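Local coordinates for WbbM protein (Klebsiella pneumoniae, PDB 6U4B), which probably acts as a bifunctional glycosyltransferase that polymerises O-antigen, and binds magnesium in its family 8 transferase domain, at residues Asn425-Ala430 with Lys512-Arg517. Sequence-based numbering, arbitrary orientation.
Sequences NNLVAA and KVFYSR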
loop_
_atom_site.group_PDB
_atom_site.type_symbol
_atom_site.label_atom_id
_atom_site.label_comp_id
_atom_site.label_asym_id
_atom_site.label_seq_id
_atom_site.Cartn_x
_atom_site.Cartn_y
_atom_site.Cartn_z
ATOM N N ASN A 425 9.719 9.929 -42.258
ATOM C CA ASN A 425 8.374 9.924 -42.815
ATOM C C ASN A 425 7.736 8.540 -42.773
ATOM O O ASN A 425 6.759 8.294 -43.487
ATOM C CB ASN A 425 8.372 10.475 -44.244
ATOM C CG ASN A 425 9.330 9.743 -45.163
ATOM O OD1 ASN A 425 9.789 8.642 -44.862
ATOM N ND2 ASN A 425 9.634 10.358 -46.300
ATOM N N ASN A 426 8.272 7.633 -41.958
ATOM C CA ASN A 426 7.591 6.369 -41.721
ATOM C C ASN A 426 6.251 6.626 -41.046
ATOM O O ASN A 426 6.073 7.605 -40.316
ATOM C CB ASN A 426 8.446 5.440 -40.858
ATOM C CG ASN A 426 9.532 4.744 -41.652
ATOM O OD1 ASN A 426 9.479 4.694 -42.880
ATOM N ND2 ASN A 426 10.517 4.189 -40.955
ATOM N N LEU A 427 5.295 5.738 -41.306
ATOM C CA LEU A 427 3.947 5.958 -40.802
ATOM C C LEU A 427 3.795 5.502 -39.359
ATOM O O LEU A 427 3.023 6.107 -38.606
ATOM C CB LEU A 427 2.933 5.250 -41.699
ATOM C CG LEU A 427 2.931 5.749 -43.144
ATOM C CD1 LEU A 427 1.868 5.031 -43.962
ATOM C CD2 LEU A 427 2.727 7.258 -43.189
ATOM N N VAL A 428 4.515 4.453 -38.952
ATOM C CA VAL A 428 4.417 3.920 -37.600
ATOM C C VAL A 428 5.775 3.415 -37.136
ATOM O O VAL A 428 6.695 3.195 -37.929
ATOM C CB VAL A 428 3.388 2.768 -37.484
ATOM C CG1 VAL A 428 1.968 3.275 -37.677
ATOM C CG2 VAL A 428 3.718 1.661 -38.481
ATOM N N ALA A 429 5.881 3.238 -35.821
ATOM C CA ALA A 429 6.951 2.476 -35.197
ATOM C C ALA A 429 6.310 1.356 -34.394
ATOM O O ALA A 429 5.334 1.591 -33.675
ATOM C CB ALA A 429 7.826 3.356 -34.303
ATOM N N ALA A 430 6.844 0.144 -34.529
ATOM C CA ALA A 430 6.232 -1.020 -33.902
ATOM C C ALA A 430 7.283 -2.108 -33.745
ATOM O O ALA A 430 8.392 -2.012 -34.275
ATOM C CB ALA A 430 5.032 -1.525 -34.712
ATOM N N LYS A 512 -0.588 -4.192 -44.071
ATOM C CA LYS A 512 -0.670 -3.977 -45.511
ATOM C C LYS A 512 -0.495 -2.505 -45.860
ATOM O O LYS A 512 0.282 -2.157 -46.757
ATOM C CB LYS A 512 -2.003 -4.511 -46.040
ATOM C CG LYS A 512 -2.357 -4.050 -47.453
ATOM C CD LYS A 512 -3.545 -4.828 -48.007
ATOM C CE LYS A 512 -4.157 -4.136 -49.220
ATOM N NZ LYS A 512 -3.182 -3.920 -50.323
ATOM N N VAL A 513 -1.201 -1.619 -45.152
ATOM C CA VAL A 513 -1.167 -0.206 -45.508
ATOM C C VAL A 513 0.157 0.434 -45.103
ATOM O O VAL A 513 0.662 1.320 -45.802
ATOM C CB VAL A 513 -2.374 0.525 -44.888
ATOM C CG1 VAL A 513 -2.272 2.026 -45.108
ATOM C CG2 VAL A 513 -3.668 -0.002 -45.485
ATOM N N PHE A 514 0.756 -0.008 -43.999
ATOM C CA PHE A 514 1.990 0.598 -43.513
ATOM C C PHE A 514 3.245 -0.112 -44.014
ATOM O O PHE A 514 4.345 0.225 -43.568
ATOM C CB PHE A 514 2.008 0.632 -41.977
ATOM C CG PHE A 514 0.803 1.301 -41.358
ATOM C CD1 PHE A 514 0.053 2.225 -42.070
ATOM C CD2 PHE A 514 0.425 1.004 -40.056
ATOM C CE1 PHE A 514 -1.051 2.835 -41.501
ATOM C CE2 PHE A 514 -0.677 1.613 -39.480
ATOM C CZ PHE A 514 -1.416 2.529 -40.204
ATOM N N TYR A 515 3.110 -1.071 -44.932
ATOM C CA TYR A 515 4.261 -1.857 -45.365
ATOM C C TYR A 515 5.356 -0.962 -45.934
ATOM O O TYR A 515 5.085 -0.044 -46.715
ATOM C CB TYR A 515 3.848 -2.894 -46.411
ATOM C CG TYR A 515 5.004 -3.778 -46.830
ATOM C CD1 TYR A 515 5.589 -4.652 -45.921
ATOM C CD2 TYR A 515 5.519 -3.727 -48.118
ATOM C CE1 TYR A 515 6.650 -5.457 -46.286
ATOM C CE2 TYR A 515 6.584 -4.533 -48.493
ATOM C CZ TYR A 515 7.142 -5.395 -47.570
ATOM O OH TYR A 515 8.195 -6.201 -47.919
ATOM N N SER A 516 6.598 -1.243 -45.538
ATOM C CA SER A 516 7.798 -0.487 -45.890
ATOM C C SER A 516 7.777 0.939 -45.349
ATOM O O SER A 516 8.605 1.763 -45.755
ATOM C CB SER A 516 8.042 -0.470 -47.407
ATOM O OG SER A 516 7.087 0.336 -48.071
ATOM N N ARG A 517 6.857 1.252 -44.442
ATOM C CA ARG A 517 6.791 2.546 -43.772
ATOM C C ARG A 517 6.802 2.355 -42.261
ATOM O O ARG A 517 6.117 3.063 -41.519
ATOM C CB ARG A 517 5.550 3.329 -44.201
ATOM C CG ARG A 517 5.302 3.373 -45.709
ATOM C CD ARG A 517 6.282 4.286 -46.437
ATOM N NE ARG A 517 6.267 5.651 -45.914
ATOM C CZ ARG A 517 5.331 6.555 -46.193
ATOM N NH1 ARG A 517 4.315 6.244 -46.989
ATOM N NH2 ARG A 517 5.408 7.772 -45.671
HETATM O O HOH W 1 8.652 6.136 -45.123
#
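The carbonyl oxygen of R517 takes two backbone N-H groups of the facing segment. L427 N donates to R517 O at 2.8 Å; V428 N reaches the same oxygen by a weak, longer bond. The two chains are closest at N426 and R517. Helix 505-513 has just ended, and a type II beta turn from F514 to R517, closed by R517 N to F514 O at 2.9 Å, brings R517 beside the start of strand 428-432 and leads into strand 518-521.

R517 has the largest part in the contact. Its chain bends at chi2 (-73°) and chi3 (-57°), which folds the guanidinium back over L427. CG of L427 sits over the centre of one guanidinium face, and CD2 packs near NH2. R517 NH2 donates to N425 O at 2.6 Å, with that oxygen tilted out of the guanidinium plane. The same NH2 also forms a salt bridge with E487 of helix 481-487. R517 NE donates to a water at 2.6 Å, and this water in turn donates to OD1 of both N425 and N426. NE and NH2 thus tie the group to the 425-426 loop, directly and through water. The amide nitrogen of N426 turns to T519 OG1 instead.

The F514 ring meets two aliphatic side chains. L427 CD1 lies 3.8 Å from F514 CD1, and V428 CG1 lies 3.6 Å from F514 CE2; both approach obliquely to the ring. M484 of helix 481-487 touches V428 and F514, extending this apolar patch.

The contact lies away from the magnesium site, within the family 8 glycosyltransferase region. It marks where parallel strands 428-432 and 518-521 begin side by side, the second entered from a helix through a tight turn, as in the alternating alpha/beta architecture of GT-A-type transferases.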